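Local atomic coordinates of malate dehydrogenase (Naegleria fowleri, PDB entry 6UM4), a protein that probably catalyses the reversible, NAD-dependent oxidation of malate to oxaloacetate. Residues N393-S396 and A397-N401; E311-P314 and N315-R319; A200-K203 and A204-E207. All coordinates share one frame; numbering follows the deposited sequence.

In the fold
All three interactions are local contacts along single helices, each partly buried. Interactions 1 and 2 lie in the C-terminal lactate/malate dehydrogenase domain, on helices 394-414 and 305-317. Their centres are about 17 Å apart, and they touch where Ile313 meets Phe395 and Arg399. Both rest on strand 285-287. Interaction 3 lies on helix 191-212 of the NAD-binding domain, with its nearest atoms about 20 Å or more from the other two. Interaction 1 combines an N-cap with an arginine methylene over a phenylalanine ring. Interaction 2 sets a buried phenylalanine-valine pair against a water bridge on the exposed side. Interaction 3 has buried Phe202 and Gln205 on one side and a loose Lys203-Glu207 pair on another.

Interaction 1 (N393-S396 and A397-N401); sequences NSFS and ADRIN
Ala397 N donates to Asn393 O at 2.7 Å and closes the first turn of helix 394-414. Asn393 grips that turn a second time. Its side-chain OD1 accepts from Ser396 N at 2.7 Å, nearly in line with the amide C=O. This is an N-cap: the side chain satisfies a backbone N-H that has no earlier helical carbonyl to bind. Asn393 CG lies beside both the backbone N and the carbonyl carbon (chi1 56°), which brings OD1 to Ser396 N. Ser396 OG lies 3.0 Å from Asn393 OD1. Ser396 OG is hydrogen-bonded to Tyr285 OH. The cap opens helix 394-414, the last modelled helix of the alpha/beta C-terminal domain, and Ser396 ties it to strand 285-287. The helical bonds continue with Asp398 N to Ser394 O, Arg399 N to Phe395 O and Ile400 N to Ser396 O, the last being the straightest.

Outward from the backbone, Phe395 and Arg399 carry the packing. Arg399 CG sits over one face of the Phe395 ring, toward its rim, in a CH-pi contact 4.3 Å from the centroid. The bend of Arg399 at chi2 (-54°) turns the rest of the chain toward the ring, and NE comes within 3.7 Å of Phe395 CE1. Ring and guanidinium planes are 62° apart, so the two groups are not stacked. Phe395 CZ lies over one guanidinium face. Both side chains touch Thr309 of helix 305-317.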
loop_
_atom_site.group_PDB
_atom_site.type_symbol
_atom_site.label_atom_id
_atom_site.label_comp_id
_atom_site.label_asym_id
_atom_site.label_seq_id
_atom_site.Cartn_x
_atom_site.Cartn_y
_atom_site.Cartn_z
ATOM N N ASN A 393 -34.461 13.257 11.588
ATOM C CA ASN A 393 -34.992 13.627 12.891
ATOM C C ASN A 393 -34.274 14.843 13.465
ATOM O O ASN A 393 -33.283 15.339 12.927
ATOM C CB ASN A 393 -34.905 12.475 13.893
ATOM C CG ASN A 393 -33.497 11.935 14.069
ATOM O OD1 ASN A 393 -32.519 12.678 14.271
ATOM N ND2 ASN A 393 -33.403 10.612 14.087
ATOM N N SER A 394 -34.785 15.295 14.607
ATOM C CA SER A 394 -34.331 16.543 15.208
ATOM C C SER A 394 -32.906 16.429 15.731
ATOM O O SER A 394 -32.149 17.406 15.698
ATOM C CB SER A 394 -35.288 16.943 16.336
ATOM O OG SER A 394 -34.639 17.803 17.253
ATOM N N PHE A 395 -32.528 15.262 16.254
ATOM C CA PHE A 395 -31.142 15.096 16.668
ATOM C C PHE A 395 -30.214 15.170 15.468
ATOM O O PHE A 395 -29.172 15.835 15.519
ATOM C CB PHE A 395 -30.933 13.770 17.382
ATOM C CG PHE A 395 -29.500 13.502 17.716
ATOM C CD1 PHE A 395 -28.834 14.301 18.639
ATOM C CD2 PHE A 395 -28.802 12.482 17.090
ATOM C CE1 PHE A 395 -27.506 14.071 18.958
ATOM C CE2 PHE A 395 -27.478 12.245 17.409
ATOM C CZ PHE A 395 -26.822 13.044 18.333
ATOM N N SER A 396 -30.588 14.506 14.376
ATOM C CA SER A 396 -29.789 14.589 13.156
ATOM C C SER A 396 -29.780 16.009 12.599
ATOM O O SER A 396 -28.733 16.499 12.163
ATOM C CB SER A 396 -30.306 13.608 12.108
ATOM O OG SER A 396 -30.087 12.277 12.506
ATOM N N ALA A 397 -30.944 16.666 12.549
ATOM C CA ALA A 397 -30.986 18.007 11.968
ATOM C C ALA A 397 -30.086 18.966 12.731
ATOM O O ALA A 397 -29.395 19.794 12.127
ATOM C CB ALA A 397 -32.422 18.537 11.933
ATOM N N ASP A 398 -30.089 18.870 14.061
ATOM C CA ASP A 398 -29.229 19.719 14.879
ATOM C C ASP A 398 -27.768 19.524 14.521
ATOM O O ASP A 398 -27.006 20.491 14.400
ATOM C CB ASP A 398 -29.423 19.404 16.360
ATOM C CG ASP A 398 -30.744 19.900 16.913
ATOM O OD1 ASP A 398 -31.509 20.620 16.219
ATOM O OD2 ASP A 398 -31.012 19.539 18.075
ATOM N N ARG A 399 -27.344 18.270 14.410
ATOM C CA ARG A 399 -25.931 17.994 14.192
ATOM C C ARG A 399 -25.505 18.469 12.809
ATOM O O ARG A 399 -24.502 19.181 12.669
ATOM C CB ARG A 399 -25.647 16.499 14.383
ATOM C CG ARG A 399 -25.751 16.016 15.822
ATOM C CD ARG A 399 -24.855 16.858 16.707
ATOM N NE ARG A 399 -24.757 16.353 18.066
ATOM C CZ ARG A 399 -23.816 15.508 18.483
ATOM N NH1 ARG A 399 -22.893 15.062 17.636
ATOM N NH2 ARG A 399 -23.801 15.114 19.751
ATOM N N ILE A 400 -26.281 18.103 11.781
ATOM C CA ILE A 400 -26.021 18.575 10.424
ATOM C C ILE A 400 -25.940 20.096 10.394
ATOM O O ILE A 400 -25.026 20.666 9.788
ATOM C CB ILE A 400 -27.101 18.052 9.459
ATOM C CG1 ILE A 400 -27.075 16.534 9.357
ATOM C CG2 ILE A 400 -26.898 18.623 8.082
ATOM C CD1 ILE A 400 -28.248 16.000 8.574
ATOM N N ASN A 401 -26.866 20.781 11.088
ATOM C CA ASN A 401 -26.849 22.243 11.087
ATOM C C ASN A 401 -25.561 22.789 11.689
ATOM O O ASN A 401 -25.064 23.832 11.253
ATOM C CB ASN A 401 -28.070 22.796 11.844
ATOM C CG ASN A 401 -29.247 23.089 10.925
ATOM O OD1 ASN A 401 -29.078 23.631 9.829
ATOM N ND2 ASN A 401 -30.440 22.678 11.341
#

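Interaction 2 (E311-P314 and N315-R319)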
loop_
_atom_site.group_PDB
_atom_site.type_symbol
_atom_site.label_atom_id
_atom_site.label_comp_id
_atom_site.label_asym_id
_atom_site.label_seq_id
_atom_site.Cartn_x
_atom_site.Cartn_y
_atom_site.Cartn_z
ATOM N N GLU A 311 -20.063 8.273 22.944
ATOM C CA GLU A 311 -18.909 7.478 22.572
ATOM C C GLU A 311 -18.719 7.432 21.064
ATOM O O GLU A 311 -17.678 7.867 20.554
ATOM C CB GLU A 311 -19.029 6.066 23.150
ATOM C CG GLU A 311 -18.992 6.032 24.664
ATOM C CD GLU A 311 -18.873 4.617 25.209
ATOM O OE1 GLU A 311 -17.922 3.888 24.825
ATOM O OE2 GLU A 311 -19.755 4.227 26.007
ATOM N N PHE A 312 -19.710 6.905 20.344
ATOM C CA PHE A 312 -19.524 6.653 18.919
ATOM C C PHE A 312 -19.118 7.922 18.181
ATOM O O PHE A 312 -18.049 7.981 17.565
ATOM C CB PHE A 312 -20.798 6.070 18.317
ATOM C CG PHE A 312 -20.722 5.877 16.844
ATOM C CD1 PHE A 312 -19.982 4.818 16.309
ATOM C CD2 PHE A 312 -21.364 6.765 15.981
ATOM C CE1 PHE A 312 -19.901 4.619 14.934
ATOM C CE2 PHE A 312 -21.285 6.587 14.601
ATOM C CZ PHE A 312 -20.551 5.520 14.068
ATOM N N ILE A 313 -19.946 8.963 18.246
ATOM C CA ILE A 313 -19.642 10.182 17.498
ATOM C C ILE A 313 -18.308 10.785 17.912
ATOM O O ILE A 313 -17.511 11.129 17.023
ATOM C CB ILE A 313 -20.806 11.183 17.605
ATOM C CG1 ILE A 313 -21.992 10.705 16.770
ATOM C CG2 ILE A 313 -20.334 12.557 17.124
ATOM C CD1 ILE A 313 -23.205 11.612 16.856
ATOM N N PRO A 314 -18.003 10.967 19.200
ATOM C CA PRO A 314 -16.679 11.512 19.545
ATOM C C PRO A 314 -15.528 10.603 19.154
ATOM O O PRO A 314 -14.459 11.100 18.786
ATOM C CB PRO A 314 -16.756 11.703 21.065
ATOM C CG PRO A 314 -17.937 10.940 21.515
ATOM C CD PRO A 314 -18.883 10.864 20.378
ATOM N N ASN A 315 -15.700 9.282 19.245
ATOM C CA ASN A 315 -14.617 8.385 18.848
ATOM C C ASN A 315 -14.315 8.524 17.362
ATOM O O ASN A 315 -13.149 8.466 16.951
ATOM C CB ASN A 315 -14.964 6.934 19.171
ATOM C CG ASN A 315 -14.905 6.630 20.654
ATOM O OD1 ASN A 315 -14.267 7.348 21.424
ATOM N ND2 ASN A 315 -15.564 5.556 21.059
ATOM N N VAL A 316 -15.358 8.703 16.546
ATOM C CA VAL A 316 -15.170 8.867 15.118
ATOM C C VAL A 316 -14.523 10.215 14.829
ATOM O O VAL A 316 -13.634 10.320 13.978
ATOM C CB VAL A 316 -16.514 8.722 14.376
ATOM C CG1 VAL A 316 -16.309 8.977 12.895
ATOM C CG2 VAL A 316 -17.111 7.350 14.575
ATOM N N GLN A 317 -14.964 11.266 15.526
ATOM C CA GLN A 317 -14.432 12.603 15.285
ATOM C C GLN A 317 -12.972 12.700 15.698
ATOM O O GLN A 317 -12.187 13.402 15.052
ATOM C CB GLN A 317 -15.254 13.648 16.055
ATOM C CG GLN A 317 -16.675 13.861 15.572
ATOM C CD GLN A 317 -17.496 14.662 16.563
ATOM O OE1 GLN A 317 -17.201 14.680 17.770
ATOM N NE2 GLN A 317 -18.530 15.341 16.067
ATOM N N GLN A 318 -12.586 11.993 16.765
ATOM C CA GLN A 318 -11.259 12.124 17.358
ATOM C C GLN A 318 -10.334 10.978 16.992
ATOM O O GLN A 318 -9.271 10.830 17.602
ATOM C CB GLN A 318 -11.366 12.237 18.879
ATOM C CG GLN A 318 -12.226 13.398 19.299
ATOM C CD GLN A 318 -11.677 14.713 18.782
ATOM O OE1 GLN A 318 -10.457 14.896 18.689
ATOM N NE2 GLN A 318 -12.572 15.628 18.415
ATOM N N ARG A 319 -10.722 10.160 16.017
ATOM C CA ARG A 319 -9.953 8.968 15.692
ATOM C C ARG A 319 -8.531 9.305 15.239
ATOM O O ARG A 319 -7.583 8.573 15.548
ATOM C CB ARG A 319 -10.695 8.170 14.627
ATOM C CG ARG A 319 -9.966 6.906 14.241
ATOM C CD ARG A 319 -9.854 5.926 15.379
ATOM N NE ARG A 319 -9.604 4.597 14.837
ATOM C CZ ARG A 319 -9.701 3.468 15.528
ATOM N NH1 ARG A 319 -10.039 3.495 16.804
ATOM N NH2 ARG A 319 -9.463 2.313 14.931
HETATM O O HOH W 1 -15.865 4.869 23.802
#
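Four backbone bonds join 311-314 to 315-319, from Asn315 N to Glu311 O at 2.8 Å through to Gln318 N to Pro314 O, where the helix ends. This is the C-terminal part of helix 305-317 in the alpha/beta C-terminal domain. Pro314 has no N-H to give to the turn before, and the helix is kinked there. Its own carbonyl still serves the final turn.

Phe312 and Val316 lie side by side on the buried side. Val316 CG2 stands over one face of the Phe312 ring, toward its rim, in a CH-pi contact 4.0 Å from the centroid. Val316 CG1 is anti to the backbone N (chi1 177°), which turns CG2 back toward the ring. Pro286 of strand 285-287 packs on both residues, and Phe312 also reaches helix 250-264.

Ile313 and Gln317 cross one turn apart. Ile313 CG2 approaches the Gln317 amide, 3.5 Å from NE2. That NE2 is hydrogen-bonded to Gln284 O, which helps to fix the amide. Beyond the helix end, Arg319 forms a salt bridge with Asp152 of the second subunit.

Glu311 and Asn315 are linked on the outer side by one water. It donates to Glu311 OE1 at 2.5 Å and accepts from Asn315 ND2 at 2.8 Å.

Interaction 3 (A200-K203 and A204-E207); sequences AIFK and AQGE
The Gln205 side chain lies alongside Ile201 and crosses Phe202, one turn or less earlier. Helix 191-212 is the crossover helix of a beta-alpha-beta unit between strands 176-179 and 218-221 of the Rossmann-type NAD-binding domain. Gln205 CB lies 3.7 Å from Ile201 O, the carbonyl that accepts from Gln205 N. CG comes closer to this oxygen, at 3.3 Å. Extended beyond CG (chi2 -172°), the chain moves away from the oxygen, and CD comes 4.2 Å from Ile201 CG2. At the tip the amide divides its contacts. NE2 lies 3.9 Å from Ile201 CG2 and is hydrogen-bonded to Glu167 OE2 of helix 167-171. OE1 approaches Phe202 CE1 obliquely at 3.8 Å, with ring and amide planes 62° apart. Phe202 itself is buried against Leu179 and helix 226-235.

On another side of the helix Lys203 and Glu207 cross. Glu207 CG rests 3.3 Å from Lys203 O, whose bond partner is Glu207 N. The opposite charges are near but form no salt bridge, with Lys203 NZ 4.5 Å from Glu207 OE2. The carboxylate meets the aliphatic part of the lysine instead: Glu207 OE2 lies 3.5 Å from Lys203 CE.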
loop_
_atom_site.group_PDB
_atom_site.type_symbol
_atom_site.label_atom_id
_atom_site.label_comp_id
_atom_site.label_asym_id
_atom_site.label_seq_id
_atom_site.Cartn_x
_atom_site.Cartn_y
_atom_site.Cartn_z
ATOM N N ALA A 200 -5.690 29.799 -1.613
ATOM C CA ALA A 200 -4.833 30.322 -2.673
ATOM C C ALA A 200 -4.181 29.190 -3.461
ATOM O O ALA A 200 -4.005 29.294 -4.681
ATOM C CB ALA A 200 -3.774 31.254 -2.084
ATOM N N ILE A 201 -3.797 28.111 -2.779
ATOM C CA ILE A 201 -3.245 26.946 -3.470
ATOM C C ILE A 201 -4.294 26.321 -4.386
ATOM O O ILE A 201 -4.005 25.953 -5.532
ATOM C CB ILE A 201 -2.701 25.911 -2.460
ATOM C CG1 ILE A 201 -1.441 26.413 -1.754
ATOM C CG2 ILE A 201 -2.455 24.566 -3.113
ATOM C CD1 ILE A 201 -1.041 25.539 -0.596
ATOM N N PHE A 202 -5.516 26.144 -3.882
ATOM C CA PHE A 202 -6.523 25.447 -4.672
ATOM C C PHE A 202 -7.209 26.355 -5.684
ATOM O O PHE A 202 -7.768 25.857 -6.663
ATOM C CB PHE A 202 -7.520 24.746 -3.741
ATOM C CG PHE A 202 -6.928 23.522 -3.115
ATOM C CD1 PHE A 202 -6.956 22.307 -3.788
ATOM C CD2 PHE A 202 -6.246 23.608 -1.924
ATOM C CE1 PHE A 202 -6.376 21.192 -3.254
ATOM C CE2 PHE A 202 -5.648 22.498 -1.384
ATOM C CZ PHE A 202 -5.707 21.282 -2.050
ATOM N N LYS A 203 -7.149 27.666 -5.499
ATOM C CA LYS A 203 -7.544 28.552 -6.586
ATOM C C LYS A 203 -6.621 28.350 -7.776
ATOM O O LYS A 203 -7.074 28.184 -8.915
ATOM C CB LYS A 203 -7.513 30.003 -6.116
ATOM C CG LYS A 203 -7.573 31.018 -7.243
ATOM C CD LYS A 203 -7.414 32.429 -6.718
ATOM C CE LYS A 203 -7.703 33.460 -7.808
ATOM N NZ LYS A 203 -7.082 34.759 -7.442
ATOM N N ALA A 204 -5.315 28.306 -7.509
ATOM C CA ALA A 204 -4.331 28.106 -8.565
ATOM C C ALA A 204 -4.497 26.745 -9.224
ATOM O O ALA A 204 -4.332 26.614 -10.443
ATOM C CB ALA A 204 -2.923 28.258 -7.994
ATOM N N GLN A 205 -4.820 25.716 -8.442
ATOM C CA GLN A 205 -4.925 24.386 -9.037
ATOM C C GLN A 205 -6.232 24.209 -9.797
ATOM O O GLN A 205 -6.255 23.566 -10.849
ATOM C CB GLN A 205 -4.741 23.305 -7.965
ATOM C CG GLN A 205 -3.331 23.328 -7.400
ATOM C CD GLN A 205 -3.023 22.165 -6.479
ATOM O OE1 GLN A 205 -3.893 21.345 -6.182
ATOM N NE2 GLN A 205 -1.778 22.091 -6.023
ATOM N N GLY A 206 -7.330 24.789 -9.306
ATOM C CA GLY A 206 -8.543 24.803 -10.107
ATOM C C GLY A 206 -8.336 25.507 -11.439
ATOM O O GLY A 206 -8.855 25.075 -12.474
ATOM N N GLU A 207 -7.580 26.607 -11.425
ATOM C CA GLU A 207 -7.270 27.321 -12.658
ATOM C C GLU A 207 -6.477 26.431 -13.606
ATOM O O GLU A 207 -6.763 26.370 -14.809
ATOM C CB GLU A 207 -6.496 28.605 -12.332
ATOM C CG GLU A 207 -7.368 29.741 -11.797
ATOM C CD GLU A 207 -6.566 30.901 -11.224
ATOM O OE1 GLU A 207 -5.344 30.748 -11.008
ATOM O OE2 GLU A 207 -7.171 31.961 -10.958
#